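Local coordinates for flavin-nucleotide-binding protein (Mycobacterium smegmatis, PDB 4YBN) that binds FAD and haem as a split beta-barrel oxidoreductase related to the pyridoxamine 5'-phosphate oxidases, at the interface of chains A and B. Coordinates in Å, arbitrary orientation; residue numbers count along the deposited sequence, not the author numbering. Chains: chain A/B, Flavin-nucleotide-binding protein.

Contact 1 and contact 2 lie about 37 Å apart, measured between the centres of their C-alpha atoms. Both belong to one two-fold symmetric interface, so each has a twin with the chains exchanged. Strand 78-91 of chain A links them: A:Pro78 at its start enters contact 1 and A:Val91 at its end enters contact 2. Contact 1 is apolar packing of strand ends around B:Pro45. Contact 2 combines an arginine and two waters, which join loops, with apolar packing of the short helix 209-212. Both ends of this strand therefore meet the partner, which fits an extensive dimer interface, typical of the split-barrel flavoprotein family.

Contact 1: the interface of chains A and B. Residues chain A 38-40, 44, 78-80; chain B 40, 43-45.
B:Pro45 packs its ring against the backbones of two chain A strands, 34-41 and 78-91, in this split beta-barrel protein of the pyridoxamine 5'-phosphate oxidase family. The contact is part of the two-fold subunit interface. Ring atom CB of B:Pro45 lies 3.8 Å from CA of A:Leu39. On the other strand, CG of the same ring is 3.8 Å from CA of A:Ala79. The proline thus meets main-chain atoms, while the side chain of A:Leu39 takes little part. A:Val40 reaches B:Pro45 through one branch, CG2, and the two side chains cross obliquely. With CG1 anti to the backbone N (chi1 -175°), CG2 is the branch turned to B:Pro45, B:Gly43 and B:Val40. CG2 meets its counterpart tip to tip, 4.0 Å from CG2 of B:Val40.

Further out, B:His44 brings the CD2 and NE2 side of its imidazole to A:Pro78. The side chains cross at about a right angle, with CD2 of B:His44 3.7 Å from CB of A:Pro78. The histidine is poorly ordered, so its exact pose carries little weight. Backbone carbonyl oxygens meet carbon atoms across the patch. The oxygen of A:Pro78 lies 3.4 Å from CG of B:Pro45, and O of A:Ala38 sits beside the same ring, near CB and CG. The B:Gly43 oxygen is 3.7 Å from CG2 of A:Val40. Methyl CB of A:Ala80 lies 3.6 Å from the carbonyl O of B:Pro45.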
ATOM      1  N   ALA A  38      -2.169   3.064  11.638  1.00 20.42           N
ATOM      2  CA  ALA A  38      -1.127   3.320  12.622  1.00 20.55           C
ATOM      3  C   ALA A  38      -1.766   3.786  13.924  1.00 21.43           C
ATOM      4  O   ALA A  38      -2.713   4.601  13.907  1.00 20.82           O
ATOM      5  CB  ALA A  38      -0.230   4.398  12.092  1.00 21.25           C
ATOM      6  N   LEU A  39      -1.268   3.277  15.050  1.00 18.19           N
ATOM      7  CA  LEU A  39      -1.683   3.673  16.334  1.00 20.94           C
ATOM      8  C   LEU A  39      -0.466   3.543  17.290  1.00 24.19           C
ATOM      9  O   LEU A  39       0.628   3.141  16.894  1.00 21.95           O
ATOM     10  CB  LEU A  39      -2.822   2.815  16.821  1.00 21.09           C
ATOM     11  CG  LEU A  39      -2.606   1.333  17.063  1.00 26.40           C
ATOM     12  CD1 LEU A  39      -3.548   0.826  18.131  1.00 28.00           C
ATOM     13  CD2 LEU A  39      -2.819   0.572  15.758  1.00 28.76           C
ATOM     14  N   VAL A  40      -0.680   3.918  18.535  1.00 22.36           N
ATOM     15  CA  VAL A  40       0.384   3.936  19.538  1.00 25.09           C
ATOM     16  C   VAL A  40      -0.007   2.943  20.627  1.00 29.39           C
ATOM     17  O   VAL A  40      -1.179   2.899  21.079  1.00 26.73           O
ATOM     18  CB  VAL A  40       0.494   5.320  20.111  1.00 26.35           C
ATOM     19  CG1 VAL A  40       1.666   5.433  21.070  1.00 32.56           C
ATOM     20  CG2 VAL A  40       0.667   6.365  19.009  1.00 25.45           C
ATOM     21  N   HIS A  44       4.956   3.276  21.844  0.53 35.25           N
ATOM     22  CA  HIS A  44       5.570   2.775  20.599  0.53 32.82           C
ATOM     23  C   HIS A  44       4.542   2.841  19.416  0.53 29.27           C
ATOM     24  O   HIS A  44       3.353   2.750  19.619  0.53 25.13           O
ATOM     25  CB  HIS A  44       6.096   1.333  20.814  0.53 36.71           C
ATOM     26  CG  HIS A  44       7.041   1.193  21.985  0.53 42.42           C
ATOM     27  ND1 HIS A  44       7.910   2.194  22.375  0.53 44.06           N
ATOM     28  CD2 HIS A  44       7.242   0.169  22.854  0.53 46.30           C
ATOM     29  CE1 HIS A  44       8.596   1.798  23.430  0.53 44.15           C
ATOM     30  NE2 HIS A  44       8.213   0.573  23.740  0.53 45.88           N
ATOM     31  N   PRO A  78      -6.261   6.638  19.320  1.00 19.41           N
ATOM     32  CA  PRO A  78      -6.222   7.559  18.198  1.00 19.04           C
ATOM     33  C   PRO A  78      -5.446   6.893  17.044  1.00 21.47           C
ATOM     34  O   PRO A  78      -4.523   6.176  17.309  1.00 20.13           O
ATOM     35  CB  PRO A  78      -5.451   8.722  18.752  1.00 21.34           C
ATOM     36  CG  PRO A  78      -5.739   8.709  20.194  1.00 21.50           C
ATOM     37  CD  PRO A  78      -5.731   7.256  20.555  1.00 22.36           C
ATOM     38  N   ALA A  79      -5.829   7.141  15.806  1.00 23.10           N
ATOM     39  CA  ALA A  79      -5.294   6.355  14.683  1.00 22.01           C
ATOM     40  C   ALA A  79      -4.937   7.276  13.582  1.00 21.52           C
ATOM     41  O   ALA A  79      -5.488   8.394  13.461  1.00 18.44           O
ATOM     42  CB  ALA A  79      -6.354   5.420  14.197  1.00 22.83           C
ATOM     43  N   ALA A  80      -4.075   6.821  12.703  1.00 20.17           N
ATOM     44  CA  ALA A  80      -3.879   7.528  11.472  1.00 19.58           C
ATOM     45  C   ALA A  80      -4.019   6.457  10.381  1.00 20.19           C
ATOM     46  O   ALA A  80      -3.475   5.367  10.526  1.00 22.24           O
ATOM     47  CB  ALA A  80      -2.522   8.237  11.472  1.00 24.43           C
TER
ATOM     48  N   VAL B  40       5.440   8.360  16.037  1.00 26.98           N
ATOM     49  CA  VAL B  40       4.661   9.052  17.050  1.00 32.04           C
ATOM     50  C   VAL B  40       5.176  10.457  17.065  1.00 40.04           C
ATOM     51  O   VAL B  40       6.398  10.692  17.175  1.00 39.07           O
ATOM     52  CB  VAL B  40       4.841   8.397  18.429  1.00 33.37           C
ATOM     53  CG1 VAL B  40       3.920   8.985  19.507  1.00 41.45           C
ATOM     54  CG2 VAL B  40       4.627   6.904  18.357  1.00 35.49           C
ATOM     55  N   GLY B  43       2.612  12.033  21.224  1.00 38.46           N
ATOM     56  CA  GLY B  43       1.772  10.955  21.746  1.00 40.07           C
ATOM     57  C   GLY B  43       0.741  10.372  20.775  1.00 35.07           C
ATOM     58  O   GLY B  43       0.083   9.385  21.116  1.00 31.86           O
ATOM     59  N   HIS B  44       0.691  10.932  19.556  1.00 35.06           N
ATOM     60  CA  HIS B  44      -0.241  10.534  18.517  1.00 35.39           C
ATOM     61  C   HIS B  44       0.418   9.996  17.252  1.00 31.22           C
ATOM     62  O   HIS B  44       1.490  10.415  16.843  1.00 28.46           O
ATOM     63  CB  HIS B  44      -1.133  11.732  18.163  1.00 41.14           C
ATOM     64  CG  HIS B  44      -2.221  11.953  19.183  1.00 53.80           C
ATOM     65  ND1 HIS B  44      -1.950  12.186  20.519  1.00 63.34           N
ATOM     66  CD2 HIS B  44      -3.574  11.910  19.080  1.00 58.88           C
ATOM     67  CE1 HIS B  44      -3.086  12.298  21.187  1.00 63.04           C
ATOM     68  NE2 HIS B  44      -4.084  12.130  20.338  1.00 60.50           N
ATOM     69  N   PRO B  45      -0.313   9.202  16.548  1.00 24.02           N
ATOM     70  CA  PRO B  45       0.329   8.448  15.466  1.00 21.81           C
ATOM     71  C   PRO B  45       0.300   9.222  14.216  1.00 23.51           C
ATOM     72  O   PRO B  45      -0.640  10.012  13.914  1.00 23.17           O
ATOM     73  CB  PRO B  45      -0.508   7.178  15.403  1.00 23.36           C
ATOM     74  CG  PRO B  45      -1.906   7.692  15.811  1.00 23.92           C
ATOM     75  CD  PRO B  45      -1.625   8.654  16.928  1.00 24.41           C
TER

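Contact 2: the interface of chains A and B. Residues chain A 91-93, 98, 182; chain B 131, 134, 138, 208, 211.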
ATOM      1  N   VAL A  91      10.972   7.996 -14.462  1.00 23.23           N
ATOM      2  CA  VAL A  91      12.327   7.796 -14.951  1.00 25.83           C
ATOM      3  C   VAL A  91      12.880   9.117 -15.486  1.00 28.86           C
ATOM      4  O   VAL A  91      12.556   9.567 -16.584  1.00 28.20           O
ATOM      5  CB  VAL A  91      12.357   6.687 -16.004  1.00 26.44           C
ATOM      6  CG1 VAL A  91      13.788   6.362 -16.402  1.00 28.30           C
ATOM      7  CG2 VAL A  91      11.702   5.420 -15.449  1.00 27.09           C
ATOM      8  N   ALA A  92      13.716   9.760 -14.684  1.00 27.58           N
ATOM      9  CA  ALA A  92      14.345  11.007 -15.104  1.00 28.84           C
ATOM     10  C   ALA A  92      15.749  10.736 -15.640  1.00 29.43           C
ATOM     11  O   ALA A  92      16.268   9.610 -15.599  1.00 25.15           O
ATOM     12  CB  ALA A  92      14.359  12.008 -13.958  1.00 28.46           C
ATOM     13  N   ARG A  93      16.318  11.767 -16.259  1.00 33.46           N
ATOM     14  CA  ARG A  93      17.693  11.721 -16.783  1.00 32.56           C
ATOM     15  C   ARG A  93      18.757  11.768 -15.693  1.00 33.52           C
ATOM     16  O   ARG A  93      19.922  11.532 -15.978  1.00 35.16           O
ATOM     17  CB  ARG A  93      17.927  12.884 -17.723  1.00 33.25           C
ATOM     18  CG  ARG A  93      17.203  12.749 -19.032  1.00 37.21           C
ATOM     19  CD  ARG A  93      17.341  14.074 -19.750  1.00 40.99           C
ATOM     20  NE  ARG A  93      16.624  14.078 -21.001  1.00 42.97           N
ATOM     21  CZ  ARG A  93      15.407  14.567 -21.162  1.00 44.08           C
ATOM     22  NH1 ARG A  93      14.717  15.086 -20.128  1.00 40.84           N
ATOM     23  NH2 ARG A  93      14.871  14.512 -22.376  1.00 54.20           N
ATOM     24  N   SER A  98      14.340  11.346 -10.229  1.00 26.33           N
ATOM     25  CA  SER A  98      13.514  10.211 -10.513  1.00 27.96           C
ATOM     26  C   SER A  98      12.548  10.068  -9.352  1.00 32.44           C
ATOM     27  O   SER A  98      12.823  10.554  -8.277  1.00 29.50           O
ATOM     28  CB  SER A  98      14.328   8.948 -10.706  1.00 29.20           C
ATOM     29  OG  SER A  98      15.026   9.045 -11.943  1.00 29.10           O
ATOM     30  N   TRP A 182      16.916   9.217 -22.748  1.00 40.17           N
ATOM     31  CA  TRP A 182      15.469   8.991 -22.633  1.00 39.19           C
ATOM     32  C   TRP A 182      14.975   9.428 -21.235  1.00 40.66           C
ATOM     33  O   TRP A 182      15.720   9.349 -20.255  1.00 38.74           O
ATOM     34  CB  TRP A 182      15.152   7.503 -22.841  1.00 38.60           C
ATOM     35  CG  TRP A 182      13.648   7.241 -23.003  1.00 40.48           C
ATOM     36  CD1 TRP A 182      12.903   7.329 -24.154  1.00 41.11           C
ATOM     37  CD2 TRP A 182      12.726   6.922 -21.953  1.00 41.74           C
ATOM     38  NE1 TRP A 182      11.567   7.057 -23.884  1.00 41.89           N
ATOM     39  CE2 TRP A 182      11.438   6.781 -22.547  1.00 43.02           C
ATOM     40  CE3 TRP A 182      12.867   6.701 -20.581  1.00 43.45           C
ATOM     41  CZ2 TRP A 182      10.287   6.454 -21.794  1.00 39.47           C
ATOM     42  CZ3 TRP A 182      11.705   6.374 -19.823  1.00 38.19           C
ATOM     43  CH2 TRP A 182      10.451   6.249 -20.438  1.00 40.35           C
TER
ATOM     44  N   ILE B 131      14.813   0.993 -10.282  1.00 31.07           N
ATOM     45  CA  ILE B 131      14.983   0.880 -11.765  1.00 30.11           C
ATOM     46  C   ILE B 131      16.252   0.045 -11.985  1.00 32.32           C
ATOM     47  O   ILE B 131      17.381   0.580 -12.020  1.00 30.38           O
ATOM     48  CB  ILE B 131      15.159   2.251 -12.414  1.00 33.52           C
ATOM     49  CG1 ILE B 131      14.067   3.232 -11.953  1.00 34.59           C
ATOM     50  CG2 ILE B 131      15.150   2.122 -13.953  1.00 36.12           C
ATOM     51  CD1 ILE B 131      14.326   4.688 -12.286  1.00 36.07           C
ATOM     52  N   ARG B 134      19.875   1.067 -13.664  1.00 29.56           N
ATOM     53  CA  ARG B 134      19.773   2.446 -14.057  1.00 29.40           C
ATOM     54  C   ARG B 134      20.998   3.276 -13.655  1.00 33.56           C
ATOM     55  O   ARG B 134      21.329   4.233 -14.357  1.00 29.72           O
ATOM     56  CB  ARG B 134      18.542   3.104 -13.425  1.00 27.00           C
ATOM     57  CG  ARG B 134      18.261   4.542 -13.806  1.00 27.14           C
ATOM     58  CD  ARG B 134      17.920   4.640 -15.265  1.00 27.17           C
ATOM     59  NE  ARG B 134      17.638   5.955 -15.705  1.00 26.29           N
ATOM     60  CZ  ARG B 134      17.753   6.352 -16.971  1.00 32.88           C
ATOM     61  NH1 ARG B 134      18.268   5.531 -17.921  1.00 38.60           N
ATOM     62  NH2 ARG B 134      17.394   7.564 -17.289  1.00 29.44           N
ATOM     63  N   LEU B 138      23.361   6.424 -15.720  1.00 34.23           N
ATOM     64  CA  LEU B 138      23.248   7.839 -15.460  1.00 35.06           C
ATOM     65  C   LEU B 138      24.580   8.423 -15.029  1.00 33.93           C
ATOM     66  O   LEU B 138      25.487   7.730 -14.567  1.00 33.92           O
ATOM     67  CB  LEU B 138      22.258   8.057 -14.329  1.00 38.13           C
ATOM     68  CG  LEU B 138      20.811   7.595 -14.494  1.00 40.47           C
ATOM     69  CD1 LEU B 138      20.026   7.652 -13.182  1.00 41.02           C
ATOM     70  CD2 LEU B 138      20.080   8.440 -15.488  1.00 40.80           C
ATOM     71  N   PRO B 208      16.163   3.098 -22.744  1.00 38.96           N
ATOM     72  CA  PRO B 208      17.333   2.445 -22.196  1.00 35.14           C
ATOM     73  C   PRO B 208      17.105   0.961 -21.810  1.00 36.96           C
ATOM     74  O   PRO B 208      15.985   0.522 -21.510  1.00 38.90           O
ATOM     75  CB  PRO B 208      17.688   3.321 -20.981  1.00 36.03           C
ATOM     76  CG  PRO B 208      16.754   4.498 -20.992  1.00 37.66           C
ATOM     77  CD  PRO B 208      15.582   4.087 -21.823  1.00 39.87           C
ATOM     78  N   VAL B 211      14.955   0.420 -18.673  1.00 28.76           N
ATOM     79  CA  VAL B 211      13.546   0.584 -18.922  1.00 33.02           C
ATOM     80  C   VAL B 211      12.887  -0.547 -19.694  1.00 35.16           C
ATOM     81  O   VAL B 211      11.755  -0.964 -19.386  1.00 31.22           O
ATOM     82  CB  VAL B 211      13.282   1.919 -19.583  1.00 32.02           C
ATOM     83  CG1 VAL B 211      11.816   2.085 -19.874  1.00 33.58           C
ATOM     84  CG2 VAL B 211      13.686   3.023 -18.624  1.00 35.66           C
TER
HETATM   85  O   HOH W   1      16.054   7.544 -14.066  1.00 33.36           O
HETATM   86  O   HOH W   2      18.302   8.469 -19.920  1.00 42.21           O
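A mixed polar and apolar patch of the two-fold subunit interface, with B:Arg134 reaching the backbone of A:Ala92, ties the end of strand 78-91 and the loop at A:Trp182 to loops and the short helix 209-212 of chain B. The guanidinium NH2 of B:Arg134 donates a hydrogen bond of 2.9 Å to the carbonyl oxygen of A:Ala92. The bond is nearly straight, 167° at the hydrogen, and the oxygen lies in the guanidinium plane. The donor is tilted 32° from the carbonyl plane. The arginine starts with CG anti to the backbone N and bends at its second torsion (chi2 65°), bringing the head to A:Ala92.

Two waters also sit at the guanidinium edge. Water 1 joins NE of B:Arg134 to the A:Ala92 oxygen and to OG of A:Ser98. That hydroxyl in turn accepts a bond of 3.1 Å from the backbone N of A:Ala92, bracing the loop. Water 2 bridges NH2 of B:Arg134 and the A:Trp182 oxygen.

Apolar groups fill in beside this network. CG1 of A:Val91 lies 4.0 Å from CZ of B:Arg134, and the same branch meets CG2 of B:Val211. B:Pro208 and B:Val211 both come over the rim of one indole face of A:Trp182, crossing its side chain at about a right angle. CD of B:Pro208 is 3.6 Å from CB of A:Trp182. CG2 of B:Val211 lies 4.1 Å from the benzene-ring carbon CZ3 of A:Trp182.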